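Local coordinates for salmonella typhimurium DB7155 bacteriophage DET7 tailspike (Bacteriophage, PDB 2V5I), which binds and hydrolyses the O-antigen of the Salmonella host as the trimeric receptor-binding tailspike of bacteriophage Det7, at the interface of chains A and B. Coordinates in Å, arbitrary orientation; residue numbers count along the deposited sequence, not the author numbering. Chains: chain A/B, Salmonella typhimurium DB7155 bacteriophage DET7 tailspike.

Contact 1: the interface of chains A and B. Residues chain A 476, 479-483; chain B 462-463.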
# COMPACT_ATOMS: atom_id res chain seq x y z
N LEU A 476 23.77 32.73 -2.61
CA LEU A 476 23.32 33.97 -3.23
C LEU A 476 24.32 35.11 -3.07
O LEU A 476 25.06 35.17 -2.07
CB LEU A 476 21.92 34.34 -2.75
CG LEU A 476 21.66 34.75 -1.34
CD1 LEU A 476 22.17 36.17 -1.01
CD2 LEU A 476 20.13 34.67 -1.06
N TYR A 479 21.54 39.67 -1.96
CA TYR A 479 20.19 39.81 -1.44
C TYR A 479 19.17 39.10 -2.34
O TYR A 479 19.41 38.87 -3.55
CB TYR A 479 19.86 41.33 -1.35
CG TYR A 479 20.11 42.08 -2.63
CD1 TYR A 479 21.35 42.63 -2.90
CD2 TYR A 479 19.10 42.29 -3.57
CE1 TYR A 479 21.59 43.32 -4.07
CE2 TYR A 479 19.35 42.94 -4.75
CZ TYR A 479 20.59 43.49 -4.98
OH TYR A 479 20.88 44.18 -6.15
N ALA A 480 18.02 38.78 -1.77
CA ALA A 480 16.91 38.19 -2.54
C ALA A 480 16.61 39.04 -3.73
O ALA A 480 16.48 40.28 -3.60
CB ALA A 480 15.69 38.07 -1.64
N GLY A 481 16.56 38.43 -4.92
CA GLY A 481 16.25 39.14 -6.14
C GLY A 481 17.41 39.82 -6.87
O GLY A 481 17.22 40.54 -7.87
N SER A 482 18.65 39.58 -6.42
CA SER A 482 19.80 40.21 -7.03
C SER A 482 20.12 39.73 -8.42
O SER A 482 20.88 40.36 -9.14
CB SER A 482 21.06 40.00 -6.20
OG SER A 482 21.49 38.63 -6.32
N GLY A 483 19.63 38.53 -8.77
CA GLY A 483 19.93 37.94 -10.08
C GLY A 483 21.34 37.35 -10.22
O GLY A 483 21.79 37.13 -11.33
N LYS B 462 15.04 31.55 -2.02
CA LYS B 462 15.07 32.96 -1.51
C LYS B 462 15.59 33.90 -2.57
O LYS B 462 15.14 35.06 -2.69
CB LYS B 462 15.96 33.03 -0.28
CG LYS B 462 16.19 34.45 0.29
CD LYS B 462 17.02 34.33 1.56
CE LYS B 462 17.46 35.72 2.04
NZ LYS B 462 18.11 35.67 3.38
N LEU B 463 16.59 33.47 -3.33
CA LEU B 463 17.24 34.31 -4.33
C LEU B 463 16.29 34.49 -5.51
O LEU B 463 16.07 35.60 -5.98
CB LEU B 463 18.56 33.69 -4.81
CG LEU B 463 19.21 34.31 -6.05
CD1 LEU B 463 19.54 35.83 -5.74
CD2 LEU B 463 20.46 33.60 -6.49
O HOH W 1 17.37 36.87 -8.26
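B:Leu463, B:Lys462 and A:Ala480 bury the most surface here, where a turn of chain B is covered by the loop that leaves A:Leu476 in chain A. The side chain of B:Leu463 starts with CG anti to the backbone N (chi1 168°), which sends its branched end into the bend of the chain A loop. Its CB lies 4.0 Å from CB of A:Leu476. The two methyls then part company: CD2 stays beside the same A:Leu476 CB, while CD1 reaches into the loop, 3.5 Å from the hydroxyl OG of A:Ser482 and near the carbonyl O of A:Tyr479. A forked aliphatic side chain suits this place because it can touch the strand end and the loop at once.

The backbone of B:Leu463 supplies the polar grip. The carbonyl O of B:Leu463 accepts a hydrogen bond of 3.1 Å from the amide N of A:Gly481, which comes in the carbonyl plane on a lone pair, although the bond is bent (142° at H). Water 1 lies 2.9 Å from this B:Leu463 O and is also hydrogen-bonded to N of A:Gly483, so two amides of the loop, one directly and one through water, converge on one oxygen. Both glycines have positive phi, a backbone shape that glycine adopts easily.

A:Ala480 sets its methyl close against the carbonyl O of B:Lys462, 3.2 Å from CB to O, a place where a small side chain fits. The extended aliphatic stem of B:Lys462 crosses A:Leu476 obliquely, its CD 4.1 Å from CD2. With CG in the crowded position between its backbone N and carbonyl carbon (chi1 68°), A:Leu476 presents CD2 to this stem. Within chain A, CB of A:Ser482 sits over the centre of one face of the A:Tyr479 ring and may help to hold the loop's shape.

The site joins the end of strand 470-476 and the following loop of chain A to the turn just after strand 453-460 of chain B, in the C-terminal intertwined region.

Contact 2: the interface of chains A and B. Residues chain A 446-448, 451-455, 474-476; chain B 458-462, 469-470.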
# COMPACT_ATOMS: atom_id res chain seq x y z
N VAL A 446 18.78 20.41 -6.99
CA VAL A 446 18.71 20.59 -5.55
C VAL A 446 18.21 22.00 -5.27
O VAL A 446 18.72 22.96 -5.85
CB VAL A 446 20.06 20.25 -4.75
CG1 VAL A 446 20.33 18.72 -4.85
CG2 VAL A 446 21.23 21.05 -5.21
N ILE A 447 17.18 22.11 -4.43
CA ILE A 447 16.56 23.41 -4.11
C ILE A 447 16.71 23.64 -2.62
O ILE A 447 16.23 22.86 -1.84
CB ILE A 447 15.08 23.45 -4.49
CG1 ILE A 447 14.83 22.96 -5.92
CG2 ILE A 447 14.59 24.92 -4.37
CD1 ILE A 447 13.39 22.65 -6.31
N GLY A 448 17.31 24.78 -2.26
CA GLY A 448 17.38 25.23 -0.90
C GLY A 448 16.27 26.23 -0.59
O GLY A 448 16.09 27.25 -1.27
N SER A 451 16.90 29.66 2.96
CA SER A 451 18.37 29.55 3.07
C SER A 451 19.05 30.46 2.05
O SER A 451 18.49 30.74 0.98
CB SER A 451 18.75 28.09 2.76
OG SER A 451 18.42 27.78 1.42
N ASP A 452 20.27 30.89 2.37
CA ASP A 452 21.10 31.63 1.42
C ASP A 452 21.87 30.68 0.49
O ASP A 452 22.55 31.16 -0.43
CB ASP A 452 22.11 32.53 2.16
CG ASP A 452 21.46 33.74 2.84
OD1 ASP A 452 20.30 34.11 2.54
OD2 ASP A 452 22.15 34.34 3.70
N THR A 453 21.77 29.35 0.69
CA THR A 453 22.58 28.40 -0.05
C THR A 453 21.79 27.15 -0.47
O THR A 453 20.73 26.86 0.07
CB THR A 453 23.76 27.90 0.80
OG1 THR A 453 23.26 27.19 1.94
CG2 THR A 453 24.64 29.07 1.27
N ALA A 454 22.29 26.46 -1.50
CA ALA A 454 21.76 25.17 -1.92
C ALA A 454 23.00 24.29 -2.10
O ALA A 454 24.01 24.75 -2.64
CB ALA A 454 21.03 25.29 -3.23
N GLU A 455 22.94 23.01 -1.70
CA GLU A 455 24.16 22.19 -1.80
C GLU A 455 23.91 20.72 -2.11
O GLU A 455 22.86 20.18 -1.77
CB GLU A 455 24.98 22.24 -0.51
CG GLU A 455 24.58 21.22 0.55
CD GLU A 455 25.39 21.33 1.85
OE1 GLU A 455 26.43 22.03 1.86
OE2 GLU A 455 24.99 20.69 2.87
N SER A 474 25.98 26.33 -3.91
CA SER A 474 25.61 27.62 -4.51
C SER A 474 25.19 28.59 -3.38
O SER A 474 24.50 28.19 -2.44
CB SER A 474 24.45 27.39 -5.47
OG SER A 474 24.07 28.61 -6.07
N HIS A 475 25.57 29.86 -3.50
CA HIS A 475 25.36 30.88 -2.47
C HIS A 475 24.78 32.09 -3.18
O HIS A 475 25.28 32.48 -4.24
CB HIS A 475 26.69 31.33 -1.91
CG HIS A 475 27.48 30.30 -1.18
ND1 HIS A 475 27.56 30.29 0.20
CD2 HIS A 475 28.32 29.33 -1.62
CE1 HIS A 475 28.37 29.30 0.57
NE2 HIS A 475 28.83 28.70 -0.52
N LEU A 476 23.77 32.73 -2.61
CA LEU A 476 23.32 33.97 -3.23
C LEU A 476 24.32 35.11 -3.07
O LEU A 476 25.06 35.17 -2.07
CB LEU A 476 21.92 34.34 -2.75
CG LEU A 476 21.66 34.75 -1.34
CD1 LEU A 476 22.17 36.17 -1.01
CD2 LEU A 476 20.13 34.67 -1.06
N LEU B 458 21.29 23.66 -9.29
CA LEU B 458 21.10 24.15 -7.94
C LEU B 458 20.18 25.37 -8.03
O LEU B 458 20.24 26.16 -8.97
CB LEU B 458 22.42 24.58 -7.31
CG LEU B 458 23.42 23.44 -7.23
CD1 LEU B 458 24.55 23.83 -8.09
CD2 LEU B 458 23.93 23.26 -5.82
N ARG B 459 19.28 25.49 -7.07
CA ARG B 459 18.37 26.63 -7.00
C ARG B 459 18.19 27.06 -5.54
O ARG B 459 18.01 26.26 -4.64
CB ARG B 459 17.01 26.29 -7.62
CG ARG B 459 16.13 27.49 -7.77
CD ARG B 459 14.80 27.23 -8.52
NE ARG B 459 15.06 26.87 -9.90
CZ ARG B 459 14.11 26.82 -10.84
NH1 ARG B 459 12.87 27.13 -10.54
NH2 ARG B 459 14.41 26.45 -12.07
N ILE B 460 18.25 28.37 -5.32
CA ILE B 460 18.09 28.94 -4.00
C ILE B 460 16.78 29.70 -4.01
O ILE B 460 16.69 30.79 -4.59
CB ILE B 460 19.25 29.95 -3.67
CG1 ILE B 460 20.61 29.29 -3.85
CG2 ILE B 460 19.10 30.46 -2.24
CD1 ILE B 460 21.83 30.20 -3.79
N ASN B 461 15.74 29.16 -3.37
CA ASN B 461 14.40 29.73 -3.50
C ASN B 461 14.32 31.21 -3.09
O ASN B 461 13.61 31.98 -3.74
CB ASN B 461 13.40 28.88 -2.69
CG ASN B 461 11.99 29.39 -2.82
OD1 ASN B 461 11.55 30.10 -1.93
ND2 ASN B 461 11.30 29.07 -3.92
N LYS B 462 15.04 31.55 -2.02
CA LYS B 462 15.07 32.96 -1.51
C LYS B 462 15.59 33.90 -2.57
O LYS B 462 15.14 35.06 -2.69
CB LYS B 462 15.96 33.03 -0.28
CG LYS B 462 16.19 34.45 0.29
CD LYS B 462 17.02 34.33 1.56
CE LYS B 462 17.46 35.72 2.04
NZ LYS B 462 18.11 35.67 3.38
N SER B 469 20.36 28.84 -9.73
CA SER B 469 21.47 29.66 -9.30
C SER B 469 22.82 29.20 -9.83
O SER B 469 23.80 29.95 -9.85
CB SER B 469 21.46 29.73 -7.78
OG SER B 469 21.48 28.43 -7.17
N GLY B 470 22.89 27.92 -10.19
CA GLY B 470 24.11 27.39 -10.74
C GLY B 470 23.87 25.93 -11.09
O GLY B 470 22.78 25.41 -10.96
O HOH W 2 25.69 29.58 -7.85
O HOH W 3 16.24 29.71 -0.18
O HOH W 4 20.81 36.70 4.60
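B:Ile460, which has the largest buried surface of this contact, ends strand 453-460 of chain B and wedges into chain A. From CB its two branches part. CG2, anti to the backbone N, turns to the carbonyl O of A:Ser451 at 3.3 Å. CG1, anti to the carbonyl carbon (chi1 -55°), passes the methyl of A:Ala454, and the chain runs on extended to CD1. That tip meets the backbone between A:His475 and A:Leu476, 3.4 Å from N of A:Leu476. A beta-branched isoleucine suits a strand and fills two directions at once.

Beneath this wedge the chains pair as parallel strands. A:Val446 O accepts from N of B:Arg459, N of A:Gly448 gives to O of B:Arg459, and O of A:Gly448 accepts from N of B:Asn461 at 2.9 Å, all nearly along the C=O axes. A:Gly448 has no side chain to stand against the paired strand. Alongside, CG2 of A:Val446 packs 3.5 Å from CD2 of B:Leu458, the two side chains pointing the same way.

Polar pairs flank the apolar core. B:Lys462 lies alongside A:Asp452, both side chains pointing the same way, and is long enough to bring NZ to the syn lone pair of A:Asp452 OD1 in a salt bridge of 2.8 Å; water 4 links the same NZ to OD2 of A:Asp452. A:Ser474 and B:Ser469, short enough to fit between close backbones, meet OG to OG at 2.8 Å; water 2 joins A:Ser474 OG to B:Ser469 O. Water 3 ties N of B:Lys462 to the carbonyls of A:Gly448 and A:Ser451.

The site brings strands 443-448, 453-460 and 470-476 of chain A round the end of strand 453-460 of chain B, within the intertwined region beyond the beta-helix.

Contact 1 and contact 2 are neighbouring parts of one interface, the centres of their C-alpha atoms about 10 Å apart. A:Leu476 and B:Lys462 belong to both. Chain B passes from the paired strand 453-460 of contact 2 straight into the turn of contact 1, while chain A leaves strand 470-476 for the covering loop. Strand pairing between subunits thus continues into a loop-and-turn seam. The deposited assembly holds three copies, and repetition of such contacts round the trimer would help to bind the subunits together in their C-terminal intertwined domain, as expected of a P22-type tailspike.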